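Local coordinates for protein mevalonate 3-kinase (Thermoplasma acidophilum, PDB 4RKS) that catalyses ATP-dependent phosphorylation of (R)-mevalonate to mevalonate 3-phosphate, in the alternative mevalonate pathway to isoprenoids used by extreme acidophiles, at residues Pro49-Ala54 / Lys225-His230; Gly34-Gly39 / His232-Tyr237; Arg23-Thr28 / Glu106-Lys111; Arg66-Ile71 / Trp332-Glu337. One frame throughout, in Å; residues are numbered along the deposited sequence.

Contact 1: residues Pro49-Ala54 / Lys225-His230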
loop_
_atom_site.group_PDB
_atom_site.type_symbol
_atom_site.label_atom_id
_atom_site.label_comp_id
_atom_site.label_asym_id
_atom_site.label_seq_id
_atom_site.Cartn_x
_atom_site.Cartn_y
_atom_site.Cartn_z
ATOM N N PRO A 49 -4.058 1.126 12.613
ATOM C CA PRO A 49 -2.691 1.665 12.719
ATOM C C PRO A 49 -2.453 2.392 14.050
ATOM O O PRO A 49 -3.289 3.204 14.441
ATOM C CB PRO A 49 -2.612 2.659 11.555
ATOM C CG PRO A 49 -3.630 2.184 10.582
ATOM C CD PRO A 49 -4.752 1.622 11.409
ATOM N N LEU A 50 -1.341 2.118 14.724
ATOM C CA LEU A 50 -1.070 2.775 16.004
ATOM C C LEU A 50 -0.783 4.262 15.851
ATOM O O LEU A 50 -0.933 5.030 16.799
ATOM C CB LEU A 50 0.100 2.101 16.717
ATOM C CG LEU A 50 -0.267 0.872 17.539
ATOM C CD1 LEU A 50 0.960 0.299 18.219
ATOM C CD2 LEU A 50 -1.347 1.209 18.564
ATOM N N HIS A 51 -0.364 4.677 14.659
ATOM C CA HIS A 51 -0.006 6.072 14.464
ATOM C C HIS A 51 -0.246 6.528 13.029
ATOM O O HIS A 51 -0.580 5.720 12.159
ATOM C CB HIS A 51 1.459 6.302 14.862
ATOM C CG HIS A 51 2.460 5.666 13.941
ATOM N ND1 HIS A 51 2.789 6.201 12.712
ATOM C CD2 HIS A 51 3.234 4.560 14.087
ATOM C CE1 HIS A 51 3.713 5.449 12.136
ATOM N NE2 HIS A 51 3.997 4.444 12.947
ATOM N N THR A 52 -0.080 7.826 12.792
ATOM C CA THR A 52 -0.344 8.416 11.471
ATOM C C THR A 52 0.693 7.987 10.419
ATOM O O THR A 52 1.880 7.917 10.714
ATOM C CB THR A 52 -0.376 9.953 11.567
ATOM O OG1 THR A 52 -1.481 10.347 12.391
ATOM C CG2 THR A 52 -0.508 10.608 10.193
ATOM N N SER A 53 0.236 7.676 9.210
ATOM C CA SER A 53 1.134 7.291 8.121
ATOM C C SER A 53 0.678 7.946 6.826
ATOM O O SER A 53 -0.371 8.575 6.790
ATOM C CB SER A 53 1.185 5.769 7.963
ATOM O OG SER A 53 -0.117 5.227 7.808
ATOM N N ALA A 54 1.480 7.804 5.773
ATOM C CA ALA A 54 1.128 8.324 4.455
ATOM C C ALA A 54 1.621 7.379 3.350
ATOM O O ALA A 54 2.552 6.600 3.550
ATOM C CB ALA A 54 1.713 9.744 4.254
ATOM N N LYS A 225 4.988 10.320 17.199
ATOM C CA LYS A 225 4.814 11.766 17.111
ATOM C C LYS A 225 5.514 12.347 15.876
ATOM O O LYS A 225 4.961 13.214 15.192
ATOM C CB LYS A 225 5.327 12.440 18.387
ATOM C CG LYS A 225 4.436 12.156 19.593
ATOM C CD LYS A 225 4.734 13.096 20.745
ATOM C CE LYS A 225 3.757 12.894 21.887
ATOM N NZ LYS A 225 3.830 14.019 22.858
ATOM N N HIS A 226 6.718 11.854 15.591
ATOM C CA HIS A 226 7.480 12.259 14.404
ATOM C C HIS A 226 6.720 11.912 13.130
ATOM O O HIS A 226 6.775 12.642 12.132
ATOM C CB HIS A 226 8.856 11.581 14.372
ATOM C CG HIS A 226 9.812 12.076 15.415
ATOM N ND1 HIS A 226 10.900 11.337 15.839
ATOM C CD2 HIS A 226 9.851 13.235 16.116
ATOM C CE1 HIS A 226 11.562 12.018 16.757
ATOM N NE2 HIS A 226 10.947 13.173 16.943
ATOM N N ALA A 227 6.029 10.775 13.162
ATOM C CA ALA A 227 5.252 10.334 12.016
ATOM C C ALA A 227 4.167 11.359 11.723
ATOM O O ALA A 227 4.012 11.781 10.580
ATOM C CB ALA A 227 4.649 8.965 12.265
ATOM N N ASP A 228 3.438 11.767 12.762
ATOM C CA ASP A 228 2.336 12.713 12.611
ATOM C C ASP A 228 2.864 14.052 12.107
ATOM O O ASP A 228 2.247 14.691 11.256
ATOM C CB ASP A 228 1.577 12.894 13.937
ATOM C CG ASP A 228 0.223 13.562 13.750
ATOM O OD1 ASP A 228 -0.729 12.882 13.293
ATOM O OD2 ASP A 228 0.112 14.767 14.062
ATOM N N GLU A 229 4.016 14.468 12.617
ATOM C CA GLU A 229 4.635 15.721 12.165
ATOM C C GLU A 229 4.989 15.702 10.685
ATOM O O GLU A 229 4.778 16.686 9.980
ATOM C CB GLU A 229 5.901 16.027 12.979
ATOM C CG GLU A 229 5.594 16.372 14.438
ATOM C CD GLU A 229 6.828 16.398 15.319
ATOM O OE1 GLU A 229 7.954 16.397 14.778
ATOM O OE2 GLU A 229 6.666 16.411 16.557
ATOM N N HIS A 230 5.559 14.592 10.228
ATOM C CA HIS A 230 5.939 14.471 8.830
ATOM C C HIS A 230 4.720 14.534 7.925
ATOM O O HIS A 230 4.768 15.149 6.865
ATOM C CB HIS A 230 6.713 13.175 8.597
ATOM C CG HIS A 230 8.118 13.214 9.112
ATOM N ND1 HIS A 230 8.946 12.111 9.101
ATOM C CD2 HIS A 230 8.838 14.221 9.660
ATOM C CE1 HIS A 230 10.119 12.440 9.616
ATOM N NE2 HIS A 230 10.078 13.714 9.965
#
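Thr52 and Asp228 join in a buried, polar loop-to-helix contact, where the loop entering strand 53-59 lies against helix 220-238 and the N-terminal family region meets the C-terminal one. The CA atoms of these two residues are 5.2 Å apart, the nearest CA pair across the segments. Thr52 OG1 donates to Asp228 OD1 at 2.8 Å and meets the lone pair of OD1 that points away from the other carboxylate oxygen. Asp228 sets up this bond by holding its CG anti to the backbone N (chi1 -165°), which brings the carboxylate round to the threonine. The same hydroxyl also accepts from Ser174 N, so one oxygen ties strand 169-174 to the helix.

Beside this bond, Ala227 points its methyl toward the loop. Its CB lies 3.3 Å from Thr52 O and, obliquely to the imidazole, 3.4 Å from His51 ND1. That nitrogen donates in turn to Thr52 O at 2.8 Å (N-H...O 146°), reaching the carbonyl from above its plane. At the far side of the ring NE2 bonds to Gly39 N, so both nitrogens fix the ring's rotation. A valine in place of Thr52 would probably leave Asp228 OD1 and Ser174 N without their shared partner.

The seam thus combines one charged acceptor with a close methyl-to-carbonyl fit. With the Thr52 hydroxyl and both His51 nitrogens bonded, the loop is probably held firmly, with the His51 side chain about 7 Å from bound mevalonate.

Contact 2: residues Gly34-Gly39 / His232-Tyr237. With MEV ((R)-mevalonate), chain C.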
loop_
_atom_site.group_PDB
_atom_site.type_symbol
_atom_site.label_atom_id
_atom_site.label_comp_id
_atom_site.label_asym_id
_atom_site.label_seq_id
_atom_site.Cartn_x
_atom_site.Cartn_y
_atom_site.Cartn_z
ATOM N N GLY A 34 4.582 3.020 1.091
ATOM C CA GLY A 34 4.562 3.965 2.198
ATOM C C GLY A 34 5.445 5.192 1.966
ATOM O O GLY A 34 6.531 5.090 1.409
ATOM N N VAL A 35 4.972 6.356 2.399
ATOM C CA VAL A 35 5.734 7.610 2.322
ATOM C C VAL A 35 6.086 8.124 3.728
ATOM O O VAL A 35 7.204 8.596 3.982
ATOM C CB VAL A 35 4.946 8.686 1.517
ATOM C CG1 VAL A 35 5.497 10.083 1.766
ATOM C CG2 VAL A 35 4.971 8.351 0.022
ATOM N N VAL A 36 5.122 8.046 4.636
ATOM C CA VAL A 36 5.410 8.086 6.078
ATOM C C VAL A 36 5.062 6.691 6.557
ATOM O O VAL A 36 3.910 6.251 6.438
ATOM C CB VAL A 36 4.607 9.175 6.833
ATOM C CG1 VAL A 36 4.846 9.090 8.363
ATOM C CG2 VAL A 36 4.998 10.566 6.320
ATOM N N LEU A 37 6.071 5.984 7.050
ATOM C CA LEU A 37 6.026 4.536 7.129
ATOM C C LEU A 37 5.339 4.051 8.386
ATOM O O LEU A 37 5.660 4.507 9.481
ATOM C CB LEU A 37 7.451 3.972 7.049
ATOM C CG LEU A 37 8.161 4.305 5.736
ATOM C CD1 LEU A 37 9.627 3.865 5.767
ATOM C CD2 LEU A 37 7.413 3.653 4.592
ATOM N N LEU A 38 4.416 3.099 8.228
ATOM C CA LEU A 38 3.675 2.578 9.372
ATOM C C LEU A 38 4.398 1.453 10.116
ATOM O O LEU A 38 4.871 0.493 9.515
ATOM C CB LEU A 38 2.303 2.073 8.928
ATOM C CG LEU A 38 1.478 1.471 10.066
ATOM C CD1 LEU A 38 1.077 2.572 11.038
ATOM C CD2 LEU A 38 0.255 0.767 9.496
ATOM N N GLY A 39 4.467 1.583 11.435
ATOM C CA GLY A 39 4.908 0.500 12.281
ATOM C C GLY A 39 4.054 0.459 13.523
ATOM O O GLY A 39 4.063 1.406 14.322
ATOM N N HIS A 232 1.955 16.187 8.489
ATOM C CA HIS A 232 1.590 17.601 8.391
ATOM C C HIS A 232 2.522 18.330 7.422
ATOM O O HIS A 232 2.077 19.164 6.642
ATOM C CB HIS A 232 1.609 18.283 9.769
ATOM C CG HIS A 232 0.329 18.128 10.535
ATOM N ND1 HIS A 232 0.257 17.490 11.758
ATOM C CD2 HIS A 232 -0.936 18.519 10.243
ATOM C CE1 HIS A 232 -0.993 17.504 12.188
ATOM N NE2 HIS A 232 -1.737 18.124 11.290
ATOM N N MET A 233 3.809 17.991 7.448
ATOM C CA MET A 233 4.747 18.598 6.525
ATOM C C MET A 233 4.408 18.230 5.087
ATOM O O MET A 233 4.559 19.043 4.188
ATOM C CB MET A 233 6.179 18.196 6.878
ATOM C CG MET A 233 6.628 18.736 8.229
ATOM S SD MET A 233 8.269 18.174 8.731
ATOM C CE MET A 233 9.277 18.862 7.421
ATOM N N ILE A 234 3.913 17.017 4.873
ATOM C CA ILE A 234 3.513 16.604 3.528
ATOM C C ILE A 234 2.258 17.355 3.070
ATOM O O ILE A 234 2.206 17.825 1.936
ATOM C CB ILE A 234 3.300 15.087 3.460
ATOM C CG1 ILE A 234 4.664 14.392 3.544
ATOM C CG2 ILE A 234 2.564 14.674 2.162
ATOM C CD1 ILE A 234 4.581 12.919 3.727
ATOM N N LYS A 235 1.276 17.508 3.962
ATOM C CA LYS A 235 0.057 18.244 3.617
ATOM C C LYS A 235 0.390 19.687 3.219
ATOM O O LYS A 235 -0.232 20.245 2.319
ATOM C CB LYS A 235 -0.955 18.224 4.775
ATOM C CG LYS A 235 -2.387 18.634 4.357
ATOM C CD LYS A 235 -3.453 18.270 5.408
ATOM C CE LYS A 235 -4.832 18.793 4.985
ATOM N NZ LYS A 235 -5.927 18.311 5.866
ATOM N N GLU A 236 1.392 20.268 3.873
ATOM C CA GLU A 236 1.882 21.607 3.536
ATOM C C GLU A 236 2.599 21.674 2.188
ATOM O O GLU A 236 2.362 22.585 1.387
ATOM C CB GLU A 236 2.830 22.100 4.627
ATOM C CG GLU A 236 2.171 22.284 5.989
ATOM C CD GLU A 236 1.142 23.403 5.997
ATOM O OE1 GLU A 236 1.415 24.481 5.417
ATOM O OE2 GLU A 236 0.054 23.196 6.576
ATOM N N TYR A 237 3.502 20.732 1.941
ATOM C CA TYR A 237 4.170 20.672 0.641
ATOM C C TYR A 237 3.150 20.579 -0.495
ATOM O O TYR A 237 3.359 21.119 -1.584
ATOM C CB TYR A 237 5.119 19.475 0.573
ATOM C CG TYR A 237 6.416 19.648 1.319
ATOM C CD1 TYR A 237 7.152 20.821 1.215
ATOM C CD2 TYR A 237 6.920 18.625 2.118
ATOM C CE1 TYR A 237 8.359 20.976 1.899
ATOM C CE2 TYR A 237 8.124 18.771 2.809
ATOM C CZ TYR A 237 8.836 19.947 2.692
ATOM O OH TYR A 237 10.028 20.096 3.373
HETATM C C8 MEV C . 2.528 -1.171 6.116
HETATM O O8 MEV C . 1.539 -1.928 6.787
HETATM C C2 MEV C . 3.882 -1.642 6.599
HETATM C C3 MEV C . 5.096 -1.221 5.788
HETATM O O7 MEV C . 4.939 -1.457 4.412
HETATM C C4 MEV C . 5.404 0.254 5.992
HETATM C C5 MEV C . 4.592 1.173 5.099
HETATM O O3 MEV C . 4.464 0.949 3.857
HETATM O O4 MEV C . 4.014 2.162 5.608
HETATM C C6 MEV C . 6.258 -2.052 6.286
#
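A single methyl, Ile234 CD1, makes the whole contact, touching two consecutive valines: Val36 CG2 at 3.5 Å and Val35 CG1 at 3.6 Å. Neighbours in a regular strand would point to opposite sides, but here Val35 and Val36 both face Ala54 in a classic beta bulge and turn their side chains to the same helix. Ile234 reaches across a wide backbone gap, its CA being 9.1 Å from that of Val36. Its chain is extended toward CD1 (chi2 170°), carrying the methyl to the valines. Val36 and Ile234 run past each other in opposite senses, whereas Val35 meets the isoleucine at a slant.

The loop's other side faces the substrate, offering a backbone N-H and a leucine side chain. Leu38 N donates to O4 of the mevalonate carboxylate at 2.8 Å, almost straight at 175°, and Leu37 CD2 packs 3.8 Å from MEV C5. Gly34 CA lies 3.4 Å from MEV O3, where a side chain would collide with the oxygen. Asp253 accepts from Leu37 N.

With its apolar back on helix 220-238, the loop contributes one straight main-chain bond to the mevalonate carboxylate, while Arg163, outside it, adds a side-chain hydrogen bond to the ligand.

Contact 3: residues Arg23-Thr28 / Glu106-Lys111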
loop_
_atom_site.group_PDB
_atom_site.type_symbol
_atom_site.label_atom_id
_atom_site.label_comp_id
_atom_site.label_asym_id
_atom_site.label_seq_id
_atom_site.Cartn_x
_atom_site.Cartn_y
_atom_site.Cartn_z
ATOM N N ARG A 23 -25.328 -11.758 -10.564
ATOM C CA ARG A 23 -24.610 -12.951 -10.106
ATOM C C ARG A 23 -23.204 -12.650 -9.585
ATOM O O ARG A 23 -22.706 -13.357 -8.725
ATOM C CB ARG A 23 -24.530 -13.972 -11.236
ATOM C CG ARG A 23 -25.895 -14.505 -11.631
ATOM C CD ARG A 23 -25.891 -15.051 -13.050
ATOM N NE ARG A 23 -27.187 -15.630 -13.394
ATOM C CZ ARG A 23 -27.474 -16.924 -13.311
ATOM N NH1 ARG A 23 -26.551 -17.789 -12.910
ATOM N NH2 ARG A 23 -28.682 -17.356 -13.641
ATOM N N SER A 24 -22.573 -11.593 -10.097
ATOM C CA SER A 24 -21.204 -11.282 -9.718
ATOM C C SER A 24 -20.818 -9.837 -10.005
ATOM O O SER A 24 -21.474 -9.144 -10.782
ATOM C CB SER A 24 -20.233 -12.197 -10.459
ATOM O OG SER A 24 -20.098 -11.762 -11.803
ATOM N N ILE A 25 -19.737 -9.390 -9.384
ATOM C CA ILE A 25 -19.169 -8.088 -9.713
ATOM C C ILE A 25 -17.653 -8.173 -9.632
ATOM O O ILE A 25 -17.110 -8.859 -8.776
ATOM C CB ILE A 25 -19.693 -6.952 -8.785
ATOM C CG1 ILE A 25 -19.225 -5.585 -9.293
ATOM C CG2 ILE A 25 -19.266 -7.169 -7.335
ATOM C CD1 ILE A 25 -19.891 -4.401 -8.605
ATOM N N GLY A 26 -16.975 -7.496 -10.550
ATOM C CA GLY A 26 -15.532 -7.444 -10.541
ATOM C C GLY A 26 -14.995 -6.077 -10.169
ATOM O O GLY A 26 -15.680 -5.060 -10.321
ATOM N N SER A 27 -13.764 -6.044 -9.682
ATOM C CA SER A 27 -13.127 -4.774 -9.324
ATOM C C SER A 27 -11.619 -4.882 -9.476
ATOM O O SER A 27 -11.099 -5.973 -9.673
ATOM C CB SER A 27 -13.496 -4.366 -7.899
ATOM O OG SER A 27 -13.135 -5.382 -6.982
ATOM N N THR A 28 -10.926 -3.748 -9.368
ATOM C CA THR A 28 -9.473 -3.664 -9.566
ATOM C C THR A 28 -8.883 -2.608 -8.611
ATOM O O THR A 28 -9.444 -1.538 -8.477
ATOM C CB THR A 28 -9.127 -3.282 -11.045
ATOM O OG1 THR A 28 -9.614 -4.295 -11.934
ATOM C CG2 THR A 28 -7.596 -3.096 -11.261
ATOM N N GLU A 106 -29.347 -7.911 -1.350
ATOM C CA GLU A 106 -30.064 -7.013 -2.250
ATOM C C GLU A 106 -29.590 -7.170 -3.690
ATOM O O GLU A 106 -30.392 -7.218 -4.621
ATOM C CB GLU A 106 -29.891 -5.561 -1.801
ATOM C CG GLU A 106 -30.323 -4.529 -2.833
ATOM C CD GLU A 106 -31.827 -4.313 -2.867
ATOM O OE1 GLU A 106 -32.546 -4.944 -2.059
ATOM O OE2 GLU A 106 -32.289 -3.504 -3.701
ATOM N N ALA A 107 -28.280 -7.256 -3.869
ATOM C CA ALA A 107 -27.701 -7.282 -5.197
ATOM C C ALA A 107 -27.785 -8.660 -5.854
ATOM O O ALA A 107 -28.024 -8.765 -7.055
ATOM C CB ALA A 107 -26.252 -6.817 -5.131
ATOM N N PHE A 108 -27.585 -9.717 -5.072
ATOM C CA PHE A 108 -27.464 -11.062 -5.640
ATOM C C PHE A 108 -28.605 -12.002 -5.258
ATOM O O PHE A 108 -28.770 -13.055 -5.868
ATOM C CB PHE A 108 -26.144 -11.704 -5.207
ATOM C CG PHE A 108 -24.916 -11.001 -5.714
ATOM C CD1 PHE A 108 -24.954 -10.236 -6.865
ATOM C CD2 PHE A 108 -23.708 -11.119 -5.034
ATOM C CE1 PHE A 108 -23.806 -9.597 -7.327
ATOM C CE2 PHE A 108 -22.570 -10.496 -5.490
ATOM C CZ PHE A 108 -22.615 -9.727 -6.637
ATOM N N GLY A 109 -29.380 -11.650 -4.237
ATOM C CA GLY A 109 -30.473 -12.524 -3.826
ATOM C C GLY A 109 -30.046 -13.516 -2.765
ATOM O O GLY A 109 -30.830 -14.372 -2.340
ATOM N N THR A 110 -28.800 -13.386 -2.318
ATOM C CA THR A 110 -28.265 -14.250 -1.265
ATOM C C THR A 110 -27.165 -13.543 -0.472
ATOM O O THR A 110 -26.455 -12.687 -1.000
ATOM C CB THR A 110 -27.722 -15.574 -1.851
ATOM O OG1 THR A 110 -27.103 -16.342 -0.819
ATOM C CG2 THR A 110 -26.705 -15.312 -2.944
ATOM N N LYS A 111 -27.056 -13.887 0.806
ATOM C CA LYS A 111 -25.953 -13.430 1.644
ATOM C C LYS A 111 -24.683 -14.244 1.417
ATOM O O LYS A 111 -23.616 -13.851 1.874
ATOM C CB LYS A 111 -26.312 -13.517 3.129
ATOM C CG LYS A 111 -27.476 -12.661 3.569
ATOM C CD LYS A 111 -27.797 -12.923 5.040
ATOM C CE LYS A 111 -28.942 -12.047 5.530
ATOM N NZ LYS A 111 -29.241 -12.276 6.980
#
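Phe108, the last residue of helix 101-108, lays its ring against the backbone of Arg23 and Ser24 at the start of strand 24-34, and this is the close part of the contact. CE1 comes 3.6 Å from Ser24 N, and CZ lies 3.7 Å from Ser24 CA. Arg23 O sits 4.0 Å above the plane of the Phe108 ring, over its centre. With CG beside the backbone N (chi1 -64°), the ring leaves the helix toward the strand. Ser24, its own side chain pointing away from the helix, is buried and bonds Arg70 NH1 through its hydroxyl.

Side chains fit more slackly than the main chain does: Ile25 CG2 approaches Phe108 CZ only to 4.3 Å. The solvent side begins with Arg23, whose side chain points away and is exposed. The chain leaves the helix right after Phe108, at Gly109 with phi 91°. An alanine at Phe108 is likely to open a gap between helix and strand, leaving the Arg23-Ser24 peptide without its aromatic cover.

Arg23 and Ser24 both face Glu337, a classic beta bulge at the strand's beginning. The whole is helix-on-sheet packing, with the terminal aromatic of a helix covering a bulged strand end.

Contact 4: residues Arg66-Ile71 / Trp332-Glu337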
loop_
_atom_site.group_PDB
_atom_site.type_symbol
_atom_site.label_atom_id
_atom_site.label_comp_id
_atom_site.label_asym_id
_atom_site.label_seq_id
_atom_site.Cartn_x
_atom_site.Cartn_y
_atom_site.Cartn_z
ATOM N N ARG A 66 -1.372 -4.791 -10.690
ATOM C CA ARG A 66 -2.721 -4.615 -10.158
ATOM C C ARG A 66 -3.240 -5.865 -9.458
ATOM O O ARG A 66 -2.679 -6.957 -9.633
ATOM C CB ARG A 66 -3.681 -4.266 -11.278
ATOM C CG ARG A 66 -3.947 -5.452 -12.201
ATOM C CD ARG A 66 -4.409 -4.967 -13.558
ATOM N NE ARG A 66 -4.954 -6.029 -14.390
ATOM C CZ ARG A 66 -4.228 -6.853 -15.143
ATOM N NH1 ARG A 66 -2.904 -6.760 -15.163
ATOM N NH2 ARG A 66 -4.834 -7.776 -15.882
ATOM N N SER A 67 -4.320 -5.696 -8.685
ATOM C CA SER A 67 -5.092 -6.819 -8.164
ATOM C C SER A 67 -6.529 -6.806 -8.712
ATOM O O SER A 67 -7.229 -5.795 -8.609
ATOM C CB SER A 67 -5.104 -6.792 -6.639
ATOM O OG SER A 67 -5.693 -7.976 -6.127
ATOM N N GLU A 68 -6.956 -7.922 -9.305
ATOM C CA GLU A 68 -8.332 -8.058 -9.820
ATOM C C GLU A 68 -9.174 -9.020 -8.977
ATOM O O GLU A 68 -8.747 -10.125 -8.633
ATOM C CB GLU A 68 -8.339 -8.527 -11.266
ATOM C CG GLU A 68 -7.630 -7.586 -12.235
ATOM C CD GLU A 68 -7.783 -8.037 -13.675
ATOM O OE1 GLU A 68 -8.182 -9.207 -13.901
ATOM O OE2 GLU A 68 -7.505 -7.220 -14.576
ATOM N N THR A 69 -10.389 -8.587 -8.679
ATOM C CA THR A 69 -11.263 -9.261 -7.732
ATOM C C THR A 69 -12.589 -9.612 -8.372
ATOM O O THR A 69 -13.102 -8.854 -9.187
ATOM C CB THR A 69 -11.508 -8.371 -6.502
ATOM O OG1 THR A 69 -10.358 -8.420 -5.672
ATOM C CG2 THR A 69 -12.732 -8.827 -5.696
ATOM N N ARG A 70 -13.139 -10.763 -7.994
ATOM C CA ARG A 70 -14.480 -11.168 -8.399
ATOM C C ARG A 70 -15.235 -11.651 -7.149
ATOM O O ARG A 70 -14.800 -12.585 -6.456
ATOM C CB ARG A 70 -14.400 -12.256 -9.482
ATOM C CG ARG A 70 -15.701 -12.962 -9.850
ATOM C CD ARG A 70 -16.624 -12.125 -10.712
ATOM N NE ARG A 70 -15.922 -11.454 -11.800
ATOM C CZ ARG A 70 -16.488 -10.584 -12.636
ATOM N NH1 ARG A 70 -17.787 -10.281 -12.530
ATOM N NH2 ARG A 70 -15.752 -10.013 -13.581
ATOM N N ILE A 71 -16.341 -10.988 -6.840
ATOM C CA ILE A 71 -17.221 -11.422 -5.744
ATOM C C ILE A 71 -18.532 -11.871 -6.351
ATOM O O ILE A 71 -19.135 -11.145 -7.145
ATOM C CB ILE A 71 -17.443 -10.316 -4.711
ATOM C CG1 ILE A 71 -16.136 -10.055 -3.964
ATOM C CG2 ILE A 71 -18.570 -10.703 -3.722
ATOM C CD1 ILE A 71 -16.105 -8.754 -3.196
ATOM N N TRP A 332 -11.398 0.542 -8.372
ATOM C CA TRP A 332 -12.568 0.810 -9.220
ATOM C C TRP A 332 -13.330 -0.458 -9.573
ATOM O O TRP A 332 -12.787 -1.550 -9.539
ATOM C CB TRP A 332 -12.156 1.565 -10.499
ATOM C CG TRP A 332 -11.045 0.912 -11.304
ATOM C CD1 TRP A 332 -9.700 1.012 -11.081
ATOM C CD2 TRP A 332 -11.198 0.100 -12.473
ATOM N NE1 TRP A 332 -9.005 0.298 -12.039
ATOM C CE2 TRP A 332 -9.905 -0.262 -12.908
ATOM C CE3 TRP A 332 -12.306 -0.348 -13.202
ATOM C CZ2 TRP A 332 -9.689 -1.073 -14.026
ATOM C CZ3 TRP A 332 -12.092 -1.137 -14.316
ATOM C CH2 TRP A 332 -10.791 -1.497 -14.716
ATOM N N HIS A 333 -14.601 -0.317 -9.911
ATOM C CA HIS A 333 -15.405 -1.505 -10.157
ATOM C C HIS A 333 -15.896 -1.605 -11.597
ATOM O O HIS A 333 -15.937 -0.613 -12.345
ATOM C CB HIS A 333 -16.603 -1.539 -9.189
ATOM C CG HIS A 333 -17.700 -0.590 -9.555
ATOM N ND1 HIS A 333 -18.751 -0.943 -10.375
ATOM C CD2 HIS A 333 -17.911 0.703 -9.213
ATOM C CE1 HIS A 333 -19.553 0.094 -10.534
ATOM N NE2 HIS A 333 -19.062 1.109 -9.844
ATOM N N ARG A 334 -16.271 -2.818 -11.985
ATOM C CA ARG A 334 -16.938 -3.051 -13.264
ATOM C C ARG A 334 -18.439 -3.186 -13.039
ATOM O O ARG A 334 -18.881 -3.438 -11.916
ATOM C CB ARG A 334 -16.387 -4.310 -13.935
ATOM C CG ARG A 334 -14.906 -4.230 -14.243
ATOM C CD ARG A 334 -14.354 -5.606 -14.567
ATOM N NE ARG A 334 -12.907 -5.586 -14.740
ATOM C CZ ARG A 334 -12.297 -5.150 -15.838
ATOM N NH1 ARG A 334 -13.013 -4.689 -16.856
ATOM N NH2 ARG A 334 -10.975 -5.170 -15.916
ATOM N N ARG A 335 -19.224 -2.991 -14.091
ATOM C CA ARG A 335 -20.662 -3.227 -14.012
ATOM C C ARG A 335 -20.919 -4.687 -13.626
ATOM O O ARG A 335 -20.283 -5.588 -14.171
ATOM C CB ARG A 335 -21.344 -2.901 -15.344
ATOM C CG ARG A 335 -21.179 -1.444 -15.803
ATOM C CD ARG A 335 -21.864 -1.154 -17.143
ATOM N NE ARG A 335 -21.121 -1.688 -18.288
ATOM C CZ ARG A 335 -20.090 -1.078 -18.872
ATOM N NH1 ARG A 335 -19.483 -1.646 -19.906
ATOM N NH2 ARG A 335 -19.657 0.095 -18.421
ATOM N N PRO A 336 -21.838 -4.919 -12.674
ATOM C CA PRO A 336 -22.219 -6.265 -12.221
ATOM C C PRO A 336 -22.705 -7.120 -13.391
ATOM O O PRO A 336 -23.263 -6.564 -14.336
ATOM C CB PRO A 336 -23.365 -6.006 -11.234
ATOM C CG PRO A 336 -23.250 -4.583 -10.864
ATOM C CD PRO A 336 -22.608 -3.864 -12.002
ATOM N N GLU A 337 -22.468 -8.433 -13.340
ATOM C CA GLU A 337 -22.898 -9.351 -14.388
ATOM C C GLU A 337 -24.172 -10.082 -13.969
ATOM O O GLU A 337 -24.287 -10.527 -12.827
ATOM C CB GLU A 337 -21.790 -10.363 -14.716
ATOM C CG GLU A 337 -20.752 -9.822 -15.674
ATOM C CD GLU A 337 -19.600 -10.774 -15.932
ATOM O OE1 GLU A 337 -19.590 -11.920 -15.400
ATOM O OE2 GLU A 337 -18.682 -10.358 -16.674
HETATM O O HOH W 1 -8.647 -4.703 -14.403
HETATM O O HOH W 2 -18.431 -7.142 -13.267
#
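Glu68, which faces Arg334 across the contact, is gripped side-on within its own strand by Arg66 in a salt bridge: NE, at 2.8 Å, and NH2 both reach OE2 of Glu68 from the same face of the carboxylate. Arg70 NH1 and Glu337 OE1, 3.8 Å apart, form a long salt bridge. The oxygen stands well out of the guanidinium plane, so charge attraction operates without a directed N-H. Bends at chi2 and chi3 (75° and 45°) turn the Arg70 guanidinium toward Ser24 and Glu337, and its NH1 also bonds to Ser24 OG of the intervening strand 24-34.

Waters come next. One donates to Glu68 OE2 and accepts a weak bond from Arg334 NH2, spanning a direct gap of 4.2 Å between Glu68 OE2 and Arg334 NH2. A second donates to Arg335 O at 2.6 Å and accepts from Arg70 NH1.

Within 332-337, Trp332 CH2 lies 3.9 Å above one face of the Arg334 guanidinium; little apolar surface meets across the contact. The nearest CA pair, Arg70 and Arg334, is 9.8 Å apart, since strand 24-34 pairs with both 66-73 and 332-333.

The Arg70 side chain is also about 4 Å from that of Ser116 of the ATP site. Water and loosely matched charges thus span the surface of three strands, consistent with an electrostatic link that can adjust.

Contacts 1 and 2 are buried and share helix 220-238, with centres 7 Å apart; Ala54 of contact 1 bonds through its backbone to Val35 and Val36 of contact 2, so together they back the mevalonate site. Their chemistry divides the work, a hydroxyl-carboxylate bond in one and methyl packing in the other. Contacts 3 and 4 lie about 30 Å or more away between centres and touch each other, Glu337 pairing with Arg23 and Ser24 beside strand 24-34. Contact 3 is mostly buried and aromatic, whereas contact 4 is a surface network of charges and waters. Strand 24-34 connects the two regions, its far end leading to the loop of contact 2.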